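Local coordinates for protein putative S41 protease (Bacteroides fragilis NCTC 9343, PDB 3K50) that is of unproven function but, as a putative member of peptidase family S41, probably cleaves peptide bonds as a serine protease, at residues 231-236 / 370-375. Residues are numbered along the deposited sequence; the frame is centred on the assembly and turned at random.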
# COMPACT_ATOMS: atom_id res chain seq x y z
N LEU A 231 -6.43 1.15 3.66
CA LEU A 231 -5.13 1.35 3.05
C LEU A 231 -4.05 0.52 3.76
O LEU A 231 -2.85 0.78 3.70
CB LEU A 231 -4.78 2.83 3.17
CG LEU A 231 -5.70 3.84 2.53
CD1 LEU A 231 -5.18 5.33 2.72
CD2 LEU A 231 -5.94 3.50 1.04
N ARG A 232 -4.46 -0.52 4.45
CA ARG A 232 -3.50 -1.20 5.30
C ARG A 232 -2.22 -1.74 4.67
O ARG A 232 -1.20 -1.86 5.38
CB ARG A 232 -4.18 -2.32 6.11
CG ARG A 232 -4.46 -3.59 5.36
CD ARG A 232 -5.16 -4.57 6.27
NE ARG A 232 -6.57 -4.24 6.44
CZ ARG A 232 -7.41 -4.84 7.28
NH1 ARG A 232 -6.99 -5.76 8.16
NH2 ARG A 232 -8.70 -4.45 7.30
N TYR A 233 -2.28 -2.15 3.41
CA TYR A 233 -1.14 -2.69 2.73
C TYR A 233 -0.78 -1.82 1.56
O TYR A 233 -0.02 -2.25 0.70
CB TYR A 233 -1.43 -4.14 2.22
CG TYR A 233 -1.81 -5.13 3.26
CD1 TYR A 233 -1.19 -5.14 4.52
CD2 TYR A 233 -2.72 -6.19 2.96
CE1 TYR A 233 -1.57 -6.02 5.46
CE2 TYR A 233 -3.05 -7.13 3.91
CZ TYR A 233 -2.47 -7.03 5.15
OH TYR A 233 -2.84 -7.93 6.13
N ASN A 234 -1.26 -0.58 1.54
CA ASN A 234 -1.02 0.35 0.42
C ASN A 234 0.32 1.12 0.54
O ASN A 234 0.48 2.01 1.38
CB ASN A 234 -2.19 1.31 0.31
CG ASN A 234 -2.19 2.08 -0.99
OD1 ASN A 234 -1.13 2.55 -1.43
ND2 ASN A 234 -3.38 2.27 -1.59
N THR A 235 1.29 0.75 -0.30
CA THR A 235 2.66 1.28 -0.22
C THR A 235 2.84 2.58 -1.02
O THR A 235 3.95 3.12 -1.14
CB THR A 235 3.69 0.23 -0.68
OG1 THR A 235 3.57 0.04 -2.08
CG2 THR A 235 3.52 -1.13 0.04
N GLY A 236 1.75 3.04 -1.64
CA GLY A 236 1.71 4.36 -2.26
C GLY A 236 1.54 4.35 -3.75
O GLY A 236 0.88 3.45 -4.33
N TYR A 370 -4.84 -1.05 16.81
CA TYR A 370 -5.24 -2.43 16.62
C TYR A 370 -4.22 -3.13 15.72
O TYR A 370 -4.06 -2.75 14.56
CB TYR A 370 -6.60 -2.51 15.94
CG TYR A 370 -7.76 -2.26 16.85
CD1 TYR A 370 -8.23 -0.97 17.10
CD2 TYR A 370 -8.44 -3.33 17.46
CE1 TYR A 370 -9.30 -0.75 17.95
CE2 TYR A 370 -9.48 -3.11 18.32
CZ TYR A 370 -9.90 -1.81 18.56
OH TYR A 370 -10.96 -1.58 19.41
N ASN A 371 -3.50 -4.10 16.29
CA ASN A 371 -2.55 -4.91 15.52
C ASN A 371 -3.34 -6.13 15.03
O ASN A 371 -3.71 -6.97 15.81
CB ASN A 371 -1.39 -5.38 16.40
CG ASN A 371 -0.41 -6.28 15.65
OD1 ASN A 371 -0.57 -6.60 14.47
ND2 ASN A 371 0.63 -6.70 16.36
N GLU A 372 -3.54 -6.25 13.73
CA GLU A 372 -4.35 -7.33 13.21
C GLU A 372 -3.81 -8.73 13.56
O GLU A 372 -4.59 -9.69 13.70
CB GLU A 372 -4.49 -7.18 11.71
CG GLU A 372 -3.16 -7.27 10.88
CD GLU A 372 -3.37 -7.08 9.36
OE1 GLU A 372 -4.54 -6.91 8.93
OE2 GLU A 372 -2.36 -7.09 8.60
N ASP A 373 -2.49 -8.87 13.67
CA ASP A 373 -1.87 -10.13 14.06
C ASP A 373 -2.16 -10.60 15.48
O ASP A 373 -1.91 -11.75 15.77
CB ASP A 373 -0.37 -10.09 13.82
CG ASP A 373 0.00 -9.80 12.37
OD1 ASP A 373 -0.80 -10.08 11.47
OD2 ASP A 373 1.10 -9.25 12.13
N SER A 374 -2.69 -9.73 16.36
CA SER A 374 -3.05 -10.12 17.75
C SER A 374 -4.46 -10.70 17.90
O SER A 374 -4.82 -11.23 18.96
CB SER A 374 -2.90 -8.91 18.70
OG SER A 374 -1.54 -8.54 18.85
N TYR A 375 -5.24 -10.66 16.82
CA TYR A 375 -6.61 -11.08 16.84
C TYR A 375 -6.85 -12.14 15.76
O TYR A 375 -7.58 -11.89 14.79
CB TYR A 375 -7.50 -9.86 16.56
CG TYR A 375 -7.47 -8.72 17.55
CD1 TYR A 375 -6.49 -7.74 17.49
CD2 TYR A 375 -8.46 -8.59 18.50
CE1 TYR A 375 -6.49 -6.70 18.41
CE2 TYR A 375 -8.49 -7.56 19.39
CZ TYR A 375 -7.50 -6.62 19.37
OH TYR A 375 -7.60 -5.59 20.30
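Glu372 sets CG between its backbone N and carbonyl carbon (chi1 63°) and then runs straight, long enough to carry its carboxylate across to Arg232 and Tyr233. Arg232 starts in the same well (chi1 78°) but bends at chi3 (77°), which brings the edge of its guanidinium to the acid. Across the two segments the carboxylate divides its oxygens. NH1 of Arg232 donates to OE1 of Glu372 at 2.8 Å in a salt bridge, in the guanidinium plane and nearly in line with the C-O bond; OH of Tyr233 donates to OE2 of Glu372 at 2.7 Å on the syn side, somewhat out of the carboxylate plane. Tyrosine suits its place because its ring also lies over CG of Arg232, 3.6 Å from the ring plane. Arginine suits because its N-H groups also form salt bridges with Asp230 and Glu387. Arg110 makes a salt bridge to OE1 of Glu372 and a hydrogen bond to the Tyr233 hydroxyl, so Glu372 probably offsets two neighbouring arginines. The contact ties the type I turn Leu231-Asn234, between strand 226-230 and helix 239-249, to the 3-10 turn 372-374 following edge strand 368-369, with Arg232 packing against Leu389 of helix 388-398 and Leu296 of strand 292-297.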